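Local coordinates for malonyl CoA-acyl carrier protein transacylase (Synechocystis sp. PCC 6803 substr. Kazusa, PDB 4RR5) that transfers the malonyl group from malonyl-CoA to the holo acyl carrier protein, supplying malonyl-ACP for fatty acid biosynthesis, at residues Val213-Gln225 with Gly240-Ile254. Residues are numbered along the deposited sequence; the frame is centred on the assembly and turned at random.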
loop_
_atom_site.group_PDB
_atom_site.type_symbol
_atom_site.label_atom_id
_atom_site.label_comp_id
_atom_site.label_asym_id
_atom_site.label_seq_id
_atom_site.Cartn_x
_atom_site.Cartn_y
_atom_site.Cartn_z
ATOM N N VAL A 213 6.471 -15.733 -6.877
ATOM C CA VAL A 213 5.414 -15.395 -7.838
ATOM C C VAL A 213 5.665 -13.985 -8.404
ATOM O O VAL A 213 6.478 -13.220 -7.867
ATOM C CB VAL A 213 3.999 -15.467 -7.211
ATOM C CG1 VAL A 213 3.641 -16.885 -6.855
ATOM C CG2 VAL A 213 3.906 -14.598 -5.999
ATOM N N PRO A 214 4.997 -13.642 -9.514
ATOM C CA PRO A 214 5.201 -12.293 -10.053
ATOM C C PRO A 214 4.714 -11.194 -9.116
ATOM O O PRO A 214 3.586 -11.261 -8.621
ATOM C CB PRO A 214 4.372 -12.298 -11.345
ATOM C CG PRO A 214 4.331 -13.721 -11.752
ATOM C CD PRO A 214 4.277 -14.509 -10.464
ATOM N N VAL A 215 5.574 -10.203 -8.883
ATOM C CA VAL A 215 5.220 -8.983 -8.171
ATOM C C VAL A 215 5.000 -7.854 -9.165
ATOM O O VAL A 215 5.858 -7.617 -10.022
ATOM C CB VAL A 215 6.335 -8.572 -7.183
ATOM C CG1 VAL A 215 5.866 -7.441 -6.248
ATOM C CG2 VAL A 215 6.830 -9.788 -6.406
ATOM N N LEU A 216 3.870 -7.157 -9.066
ATOM C CA LEU A 216 3.668 -5.943 -9.866
ATOM C C LEU A 216 3.892 -4.695 -9.012
ATOM O O LEU A 216 3.046 -4.325 -8.204
ATOM C CB LEU A 216 2.270 -5.908 -10.498
ATOM C CG LEU A 216 1.973 -6.910 -11.624
ATOM C CD1 LEU A 216 1.962 -8.366 -11.150
ATOM C CD2 LEU A 216 0.659 -6.565 -12.301
ATOM N N SER A 217 5.027 -4.035 -9.212
ATOM C CA SER A 217 5.403 -2.922 -8.350
ATOM C C SER A 217 4.791 -1.554 -8.705
ATOM O O SER A 217 4.505 -1.261 -9.868
ATOM C CB SER A 217 6.912 -2.820 -8.330
ATOM O OG SER A 217 7.448 -4.099 -8.050
ATOM N N ASN A 218 4.612 -0.720 -7.677
ATOM C CA ASN A 218 3.935 0.566 -7.796
ATOM C C ASN A 218 4.468 1.482 -8.897
ATOM O O ASN A 218 3.685 2.092 -9.626
ATOM C CB ASN A 218 4.002 1.335 -6.459
ATOM C CG ASN A 218 3.047 0.794 -5.397
ATOM O OD1 ASN A 218 3.029 1.290 -4.270
ATOM N ND2 ASN A 218 2.266 -0.231 -5.743
ATOM N N VAL A 219 5.786 1.625 -8.994
ATOM C CA VAL A 219 6.338 2.537 -9.998
ATOM C C VAL A 219 6.391 1.922 -11.397
ATOM O O VAL A 219 6.553 2.642 -12.379
ATOM C CB VAL A 219 7.762 3.023 -9.633
ATOM C CG1 VAL A 219 7.721 3.914 -8.398
ATOM C CG2 VAL A 219 8.729 1.843 -9.456
ATOM N N ASP A 220 6.256 0.600 -11.493
ATOM C CA ASP A 220 6.325 -0.075 -12.791
ATOM C C ASP A 220 5.657 -1.446 -12.720
ATOM O O ASP A 220 6.323 -2.470 -12.512
ATOM C CB ASP A 220 7.790 -0.189 -13.255
ATOM C CG ASP A 220 7.957 -1.044 -14.516
ATOM O OD1 ASP A 220 6.989 -1.200 -15.301
ATOM O OD2 ASP A 220 9.069 -1.562 -14.719
ATOM N N PRO A 221 4.331 -1.468 -12.903
ATOM C CA PRO A 221 3.483 -2.632 -12.635
ATOM C C PRO A 221 3.537 -3.698 -13.711
ATOM O O PRO A 221 2.534 -4.374 -13.948
ATOM C CB PRO A 221 2.080 -2.029 -12.561
ATOM C CG PRO A 221 2.153 -0.826 -13.403
ATOM C CD PRO A 221 3.538 -0.276 -13.225
ATOM N N SER A 222 4.684 -3.834 -14.361
ATOM C CA SER A 222 4.894 -4.953 -15.249
ATOM C C SER A 222 5.398 -6.079 -14.371
ATOM O O SER A 222 6.304 -5.880 -13.558
ATOM C CB SER A 222 5.886 -4.619 -16.371
ATOM O OG SER A 222 7.162 -4.277 -15.850
ATOM N N PRO A 223 4.793 -7.261 -14.514
ATOM C CA PRO A 223 5.139 -8.417 -13.684
ATOM C C PRO A 223 6.617 -8.730 -13.746
ATOM O O PRO A 223 7.152 -8.766 -14.845
ATOM C CB PRO A 223 4.323 -9.557 -14.309
ATOM C CG PRO A 223 3.208 -8.880 -15.034
ATOM C CD PRO A 223 3.755 -7.571 -15.510
ATOM N N THR A 224 7.261 -8.926 -12.601
ATOM C CA THR A 224 8.612 -9.482 -12.579
ATOM C C THR A 224 8.886 -10.238 -11.289
ATOM O O THR A 224 8.141 -10.126 -10.331
ATOM C CB THR A 224 9.705 -8.420 -12.737
ATOM O OG1 THR A 224 10.984 -9.059 -12.598
ATOM C CG2 THR A 224 9.584 -7.359 -11.675
ATOM N N GLN A 225 9.965 -11.009 -11.269
ATOM C CA GLN A 225 10.308 -11.785 -10.087
ATOM C C GLN A 225 11.756 -11.642 -9.700
ATOM O O GLN A 225 12.195 -12.238 -8.718
ATOM C CB GLN A 225 9.996 -13.250 -10.308
ATOM C CG GLN A 225 8.546 -13.497 -10.543
ATOM C CD GLN A 225 8.239 -14.960 -10.668
ATOM O OE1 GLN A 225 7.399 -15.356 -11.474
ATOM N NE2 GLN A 225 8.910 -15.778 -9.864
ATOM N N GLY A 240 7.994 8.323 -6.133
ATOM C CA GLY A 240 7.310 8.063 -7.372
ATOM C C GLY A 240 5.857 7.764 -7.165
ATOM O O GLY A 240 5.409 7.547 -6.040
ATOM N N SER A 241 5.126 7.745 -8.273
ATOM C CA SER A 241 3.682 7.615 -8.256
ATOM C C SER A 241 3.239 6.164 -8.147
ATOM O O SER A 241 3.903 5.256 -8.642
ATOM C CB SER A 241 3.076 8.249 -9.508
ATOM O OG SER A 241 1.659 8.301 -9.401
ATOM N N VAL A 242 2.105 5.966 -7.486
ATOM C CA VAL A 242 1.496 4.656 -7.371
ATOM C C VAL A 242 0.542 4.423 -8.549
ATOM O O VAL A 242 -0.579 4.971 -8.612
ATOM C CB VAL A 242 0.758 4.508 -6.031
ATOM C CG1 VAL A 242 0.044 3.180 -5.963
ATOM C CG2 VAL A 242 1.756 4.624 -4.890
ATOM N N ARG A 243 1.016 3.616 -9.491
ATOM C CA ARG A 243 0.276 3.299 -10.700
ATOM C C ARG A 243 -0.656 2.112 -10.474
ATOM O O ARG A 243 -0.491 1.050 -11.082
ATOM C CB ARG A 243 1.264 3.031 -11.823
ATOM C CG ARG A 243 2.278 4.160 -11.904
ATOM C CD ARG A 243 3.435 3.859 -12.806
ATOM N NE ARG A 243 2.959 3.429 -14.112
ATOM C CZ ARG A 243 3.749 3.036 -15.097
ATOM N NH1 ARG A 243 5.066 3.015 -14.927
ATOM N NH2 ARG A 243 3.211 2.660 -16.243
ATOM N N TRP A 244 -1.637 2.295 -9.590
ATOM C CA TRP A 244 -2.483 1.177 -9.197
ATOM C C TRP A 244 -3.487 0.843 -10.285
ATOM O O TRP A 244 -3.755 -0.331 -10.537
ATOM C CB TRP A 244 -3.210 1.445 -7.881
ATOM C CG TRP A 244 -3.809 0.190 -7.368
ATOM C CD1 TRP A 244 -5.122 -0.179 -7.426
ATOM C CD2 TRP A 244 -3.108 -0.906 -6.778
ATOM N NE1 TRP A 244 -5.284 -1.437 -6.895
ATOM C CE2 TRP A 244 -4.061 -1.909 -6.497
ATOM C CE3 TRP A 244 -1.768 -1.140 -6.459
ATOM C CZ2 TRP A 244 -3.715 -3.118 -5.889
ATOM C CZ3 TRP A 244 -1.425 -2.348 -5.872
ATOM C CH2 TRP A 244 -2.396 -3.321 -5.596
ATOM N N ARG A 245 -4.029 1.864 -10.942
ATOM C CA ARG A 245 -4.915 1.637 -12.085
ATOM C C ARG A 245 -4.283 0.655 -13.065
ATOM O O ARG A 245 -4.873 -0.373 -13.395
ATOM C CB ARG A 245 -5.248 2.957 -12.792
ATOM C CG ARG A 245 -6.091 2.791 -14.066
ATOM C CD ARG A 245 -6.341 4.116 -14.816
ATOM N NE ARG A 245 -5.122 4.845 -15.184
ATOM C CZ ARG A 245 -4.349 4.571 -16.238
ATOM N NH1 ARG A 245 -4.639 3.560 -17.048
ATOM N NH2 ARG A 245 -3.272 5.308 -16.482
ATOM N N GLU A 246 -3.066 0.968 -13.499
ATOM C CA GLU A 246 -2.322 0.123 -14.431
ATOM C C GLU A 246 -2.000 -1.228 -13.824
ATOM O O GLU A 246 -1.771 -2.205 -14.539
ATOM C CB GLU A 246 -1.020 0.803 -14.864
ATOM C CG GLU A 246 -1.193 2.025 -15.760
ATOM C CD GLU A 246 0.113 2.777 -15.957
ATOM O OE1 GLU A 246 0.455 3.615 -15.104
ATOM O OE2 GLU A 246 0.814 2.524 -16.958
ATOM N N THR A 247 -1.958 -1.286 -12.502
ATOM C CA THR A 247 -1.651 -2.549 -11.854
ATOM C C THR A 247 -2.795 -3.520 -12.104
ATOM O O THR A 247 -2.577 -4.672 -12.501
ATOM C CB THR A 247 -1.404 -2.362 -10.361
ATOM O OG1 THR A 247 -0.204 -1.597 -10.184
ATOM C CG2 THR A 247 -1.234 -3.706 -9.696
ATOM N N MET A 248 -4.015 -3.023 -11.919
ATOM C CA MET A 248 -5.219 -3.822 -12.100
ATOM C C MET A 248 -5.436 -4.256 -13.554
ATOM O O MET A 248 -5.810 -5.405 -13.822
ATOM C CB MET A 248 -6.429 -3.044 -11.582
ATOM C CG MET A 248 -6.380 -2.857 -10.086
ATOM S SD MET A 248 -7.710 -1.878 -9.425
ATOM C CE MET A 248 -7.341 -0.282 -10.172
ATOM N N VAL A 249 -5.194 -3.341 -14.486
ATOM C CA VAL A 249 -5.315 -3.651 -15.904
ATOM C C VAL A 249 -4.320 -4.729 -16.315
ATOM O O VAL A 249 -4.672 -5.650 -17.062
ATOM C CB VAL A 249 -5.091 -2.405 -16.783
ATOM C CG1 VAL A 249 -5.285 -2.754 -18.248
ATOM C CG2 VAL A 249 -6.027 -1.281 -16.372
ATOM N N ASN A 250 -3.083 -4.610 -15.828
ATOM C CA ASN A 250 -2.036 -5.591 -16.120
ATOM C C ASN A 250 -2.396 -6.967 -15.610
ATOM O O ASN A 250 -2.094 -7.979 -16.242
ATOM C CB ASN A 250 -0.710 -5.167 -15.510
ATOM C CG ASN A 250 -0.095 -3.990 -16.229
ATOM O OD1 ASN A 250 -0.756 -3.324 -17.029
ATOM N ND2 ASN A 250 1.174 -3.719 -15.948
ATOM N N LEU A 251 -3.033 -6.984 -14.444
ATOM C CA LEU A 251 -3.480 -8.213 -13.820
ATOM C C LEU A 251 -4.492 -8.894 -14.708
ATOM O O LEU A 251 -4.267 -10.015 -15.165
ATOM C CB LEU A 251 -4.088 -7.933 -12.451
ATOM C CG LEU A 251 -3.106 -7.652 -11.317
ATOM C CD1 LEU A 251 -3.871 -7.465 -10.014
ATOM C CD2 LEU A 251 -2.099 -8.786 -11.216
ATOM N N GLY A 252 -5.600 -8.196 -14.957
ATOM C CA GLY A 252 -6.684 -8.703 -15.779
ATOM C C GLY A 252 -6.239 -9.221 -17.135
ATOM O O GLY A 252 -6.870 -10.116 -17.700
ATOM N N GLU A 253 -5.131 -8.693 -17.645
ATOM C CA GLU A 253 -4.694 -9.030 -18.994
ATOM C C GLU A 253 -3.547 -10.040 -19.058
ATOM O O GLU A 253 -3.352 -10.688 -20.087
ATOM C CB GLU A 253 -4.312 -7.749 -19.741
ATOM C CG GLU A 253 -5.521 -6.842 -19.980
ATOM C CD GLU A 253 -5.261 -5.750 -20.998
ATOM O OE1 GLU A 253 -4.170 -5.133 -20.963
ATOM O OE2 GLU A 253 -6.152 -5.517 -21.844
ATOM N N ILE A 254 -2.784 -10.196 -17.985
ATOM C CA ILE A 254 -1.756 -11.233 -18.016
ATOM C C ILE A 254 -2.346 -12.589 -17.625
ATOM O O ILE A 254 -1.647 -13.604 -17.667
ATOM C CB ILE A 254 -0.551 -10.924 -17.091
ATOM C CG1 ILE A 254 -1.002 -10.759 -15.633
ATOM C CG2 ILE A 254 0.206 -9.713 -17.587
ATOM C CD1 ILE A 254 0.144 -10.616 -14.650
HETATM O O HOH W 1 1.716 -2.261 -8.185
#
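Strand 215-217 runs nearly antiparallel to helix 244-254, at 152° with their axes 9.2 Å apart, and the type I turn from Ser217 to Asp220 meets the chain just before that helix, where Arg243 N donates to Asn218 O (3.1 Å). Beyond this bond the Arg243 chain bends at chi3 (52°), bringing NH1 to Val219 O at 3.0 Å, above the carbonyl plane, while CD of Pro221 sits over the centre of one guanidinium face. NE and NH2 grip the two carboxylate oxygens of Glu246 side-on, a salt bridge with both oxygens in the guanidinium plane, which should restrict the rotation of the group. A leucine in place of Arg243 would probably leave Val219 O without this donor and Glu246 without its charged mate. In this FabD-family acyltransferase the turn borders the probable active site: Asn218 OD1 accepts from the backbone N of Ser88, the catalytic serine by similarity, and ND2 donates to Gly86 O. The same amide lies beside Val242, OD1 being 3.6 Å from CG2, and a water links ND2 to Leu216 O and Thr247 OG1. Farther along the helix, Asn250 ND2 lies only 2.5 Å from Pro221 O, well above the carbonyl plane, so this hydrogen bond is doubtful in detail. Apolar contacts take over with Leu216 CD2 against Leu251 CD2 (3.7 Å) and end where Pro223 CG meets Ile254 CD1 at 3.5 Å.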